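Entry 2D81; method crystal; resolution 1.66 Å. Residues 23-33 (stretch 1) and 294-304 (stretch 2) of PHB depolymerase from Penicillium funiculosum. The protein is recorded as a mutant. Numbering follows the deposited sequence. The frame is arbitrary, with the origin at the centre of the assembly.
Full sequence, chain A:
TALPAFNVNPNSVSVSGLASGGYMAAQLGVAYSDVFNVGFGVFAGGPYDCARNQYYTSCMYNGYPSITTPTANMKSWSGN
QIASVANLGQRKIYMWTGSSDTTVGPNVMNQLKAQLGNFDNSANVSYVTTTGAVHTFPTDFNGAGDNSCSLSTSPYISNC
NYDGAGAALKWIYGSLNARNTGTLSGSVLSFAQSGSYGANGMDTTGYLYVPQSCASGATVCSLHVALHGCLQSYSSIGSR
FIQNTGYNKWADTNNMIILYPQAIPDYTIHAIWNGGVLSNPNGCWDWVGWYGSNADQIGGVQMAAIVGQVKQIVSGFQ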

# COMPACT_ATOMS: atom_id res chain seq x y z
N TYR A 23 -0.87 2.72 -5.66
CA TYR A 23 -1.44 4.05 -5.79
C TYR A 23 -1.96 4.52 -4.44
O TYR A 23 -1.65 5.62 -4.00
CB TYR A 23 -2.57 4.05 -6.83
CG TYR A 23 -2.12 4.36 -8.24
CD1 TYR A 23 -1.78 5.66 -8.61
CD2 TYR A 23 -2.04 3.36 -9.21
CE1 TYR A 23 -1.38 5.97 -9.91
CE2 TYR A 23 -1.63 3.66 -10.52
CZ TYR A 23 -1.31 4.96 -10.86
OH TYR A 23 -0.91 5.27 -12.15
N MET A 24 -2.75 3.68 -3.78
CA MET A 24 -3.32 4.02 -2.47
C MET A 24 -2.23 4.24 -1.41
O MET A 24 -2.34 5.15 -0.59
CB MET A 24 -4.29 2.92 -2.01
CG MET A 24 -4.95 3.16 -0.65
SD MET A 24 -5.84 4.74 -0.49
CE MET A 24 -7.37 4.37 -1.37
N ALA A 25 -1.19 3.42 -1.43
CA ALA A 25 -0.09 3.59 -0.48
C ALA A 25 0.51 4.98 -0.61
O ALA A 25 0.77 5.66 0.38
CB ALA A 25 0.98 2.52 -0.70
N ALA A 26 0.74 5.41 -1.85
CA ALA A 26 1.26 6.76 -2.09
C ALA A 26 0.25 7.83 -1.68
O ALA A 26 0.63 8.88 -1.16
CB ALA A 26 1.63 6.92 -3.56
N GLN A 27 -1.04 7.56 -1.90
CA GLN A 27 -2.06 8.50 -1.47
C GLN A 27 -2.03 8.68 0.05
O GLN A 27 -2.10 9.81 0.54
CB GLN A 27 -3.45 8.05 -1.93
CG GLN A 27 -3.64 8.22 -3.44
CD GLN A 27 -4.99 7.76 -3.95
OE1 GLN A 27 -5.30 7.94 -5.13
NE2 GLN A 27 -5.80 7.16 -3.08
N LEU A 28 -1.92 7.58 0.78
CA LEU A 28 -1.77 7.63 2.23
C LEU A 28 -0.45 8.28 2.66
O LEU A 28 -0.41 9.10 3.58
CB LEU A 28 -1.87 6.23 2.83
CG LEU A 28 -3.26 5.59 2.81
CD1 LEU A 28 -3.14 4.08 2.94
CD2 LEU A 28 -4.09 6.18 3.94
N GLY A 29 0.63 7.90 1.98
CA GLY A 29 1.94 8.43 2.31
C GLY A 29 2.05 9.93 2.12
O GLY A 29 2.85 10.60 2.78
N VAL A 30 1.24 10.47 1.21
CA VAL A 30 1.22 11.91 0.97
C VAL A 30 0.16 12.62 1.82
O VAL A 30 0.49 13.52 2.60
CB VAL A 30 0.95 12.21 -0.53
CG1 VAL A 30 0.75 13.71 -0.74
CG2 VAL A 30 2.11 11.70 -1.37
N ALA A 31 -1.10 12.22 1.68
CA ALA A 31 -2.20 12.92 2.34
C ALA A 31 -2.09 12.80 3.86
O ALA A 31 -2.41 13.74 4.59
CB ALA A 31 -3.54 12.36 1.87
N TYR A 32 -1.62 11.64 4.33
CA TYR A 32 -1.41 11.43 5.75
C TYR A 32 0.06 11.17 6.07
O TYR A 32 0.39 10.27 6.84
CB TYR A 32 -2.25 10.24 6.25
CG TYR A 32 -3.74 10.49 6.27
CD1 TYR A 32 -4.52 10.30 5.13
CD2 TYR A 32 -4.38 10.91 7.44
CE1 TYR A 32 -5.90 10.50 5.16
CE2 TYR A 32 -5.76 11.12 7.48
CZ TYR A 32 -6.51 10.92 6.34
OH TYR A 32 -7.86 11.13 6.36
N SER A 33 0.95 11.97 5.49
CA SER A 33 2.38 11.81 5.73
C SER A 33 2.71 11.92 7.22
O SER A 33 3.73 11.41 7.67
CB SER A 33 3.18 12.84 4.93
OG SER A 33 2.83 14.17 5.28
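Stretch 2, residues 294-304: NADQIGGVQMA

Stretch 1 is helical from Y23 to A31, and stretch 2 lies along one side of it as two successive turns followed by the start of a helix. A type I turn from N294 to Q297 shares Q297 with a type II turn ending at G300, the N-cap of the helix that begins at V301. The closest CA approaches are Q27 to D296 at 5.3 Å, L28 to M303 at 6.5 Å and A31 to Q297 at 5.3 Å, CA to CA. The pairing thus advances with stretch 1 from Q27–D296 to A31–Q297, and the chain then turns back so that M303 lies by L28 and M24.

Y23 makes no contact. The CA-to-CB bond of M24 points sideways, but the end of its flexible side chain comes nearer, so that M24 SD lies 3.5 Å from M303 CG and M24 CE 3.6 Å from Q302 OE1. A25 and A26 stay out of the contact. Q27 points toward stretch 2, and its CD packs 3.4 Å from D296 CB; its NE2 is hydrogen-bonded elsewhere in the structure. L28 adds an apolar wall, with CD2 3.7 Å from M303 CG. Together M24, Q27, L28 and A31 form the hole that receives M303, whose long, unbranched side chain reaches in with SD 3.5 Å from Q27 C and turns CE toward A31.

G29 and V30 make no close contact. At A31 the small methyl allows close approach: its CB is 3.5 Å from both D296 O and M303 CE, while A31 O lies 3.5 Å from I298 CG1.

Y32, the first residue to leave helical angles, extends its ring across the second turn. I298 CG1 covers one face of the ring, and Y32 CE1 is 3.9 Å from M303 CB. The hydroxyl accepts the one hydrogen bond between the stretches, from G299 N to Y32 OH at 3.0 Å and nearly straight at 167°. G299 suits the turn because its positive phi would jam a CB against the preceding carbonyl. S33 lies beyond reach.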

# COMPACT_ATOMS: atom_id res chain seq x y z
N ASN A 294 -12.67 13.45 -2.94
CA ASN A 294 -11.50 13.59 -2.07
C ASN A 294 -10.80 12.26 -1.79
O ASN A 294 -10.15 12.10 -0.75
CB ASN A 294 -11.90 14.22 -0.74
CG ASN A 294 -13.14 13.60 -0.15
OD1 ASN A 294 -13.31 12.38 -0.18
ND2 ASN A 294 -14.02 14.43 0.40
N ALA A 295 -10.91 11.31 -2.72
CA ALA A 295 -10.34 9.98 -2.53
C ALA A 295 -8.87 9.98 -2.10
O ALA A 295 -8.45 9.11 -1.33
CB ALA A 295 -10.50 9.17 -3.82
N ASP A 296 -8.10 10.94 -2.60
CA ASP A 296 -6.67 10.99 -2.27
C ASP A 296 -6.30 12.14 -1.35
O ASP A 296 -5.13 12.51 -1.23
CB ASP A 296 -5.83 11.03 -3.56
CG ASP A 296 -6.02 12.31 -4.36
OD1 ASP A 296 -6.97 13.08 -4.11
OD2 ASP A 296 -5.19 12.55 -5.27
N GLN A 297 -7.29 12.70 -0.66
CA GLN A 297 -7.06 13.78 0.29
C GLN A 297 -7.52 13.36 1.68
O GLN A 297 -8.19 12.34 1.84
CB GLN A 297 -7.83 15.03 -0.15
CG GLN A 297 -7.46 15.51 -1.56
CD GLN A 297 -8.40 16.58 -2.08
OE1 GLN A 297 -9.62 16.42 -2.05
NE2 GLN A 297 -7.84 17.68 -2.58
N ILE A 298 -7.14 14.13 2.69
CA ILE A 298 -7.63 13.88 4.04
C ILE A 298 -9.15 13.78 4.00
O ILE A 298 -9.82 14.62 3.39
CB ILE A 298 -7.19 15.03 5.00
CG1 ILE A 298 -5.66 15.03 5.12
CG2 ILE A 298 -7.82 14.83 6.38
CD1 ILE A 298 -5.07 16.30 5.76
N GLY A 299 -9.70 12.74 4.62
CA GLY A 299 -11.14 12.55 4.59
C GLY A 299 -11.65 11.62 3.50
O GLY A 299 -12.82 11.22 3.52
N GLY A 300 -10.80 11.28 2.53
CA GLY A 300 -11.17 10.25 1.57
C GLY A 300 -11.66 9.04 2.34
O GLY A 300 -11.00 8.60 3.28
N VAL A 301 -12.81 8.50 1.96
CA VAL A 301 -13.49 7.55 2.83
C VAL A 301 -12.64 6.31 3.11
O VAL A 301 -12.60 5.83 4.24
CB VAL A 301 -14.87 7.12 2.27
CG1 VAL A 301 -15.82 8.32 2.27
CG2 VAL A 301 -14.73 6.56 0.87
N GLN A 302 -11.97 5.78 2.09
CA GLN A 302 -11.14 4.60 2.31
C GLN A 302 -9.87 4.93 3.09
O GLN A 302 -9.49 4.20 4.00
CB GLN A 302 -10.78 3.93 0.98
CG GLN A 302 -11.99 3.52 0.15
CD GLN A 302 -11.63 2.55 -0.96
OE1 GLN A 302 -10.54 2.61 -1.52
NE2 GLN A 302 -12.57 1.67 -1.30
N MET A 303 -9.20 6.03 2.75
CA MET A 303 -8.01 6.42 3.50
C MET A 303 -8.36 6.69 4.96
O MET A 303 -7.60 6.33 5.86
CB MET A 303 -7.34 7.66 2.89
CG MET A 303 -6.66 7.40 1.56
SD MET A 303 -5.30 8.56 1.24
CE MET A 303 -6.18 10.11 1.15
N ALA A 304 -9.50 7.33 5.20
CA ALA A 304 -9.92 7.63 6.56
C ALA A 304 -10.16 6.35 7.37
O ALA A 304 -9.86 6.30 8.57
CB ALA A 304 -11.19 8.48 6.54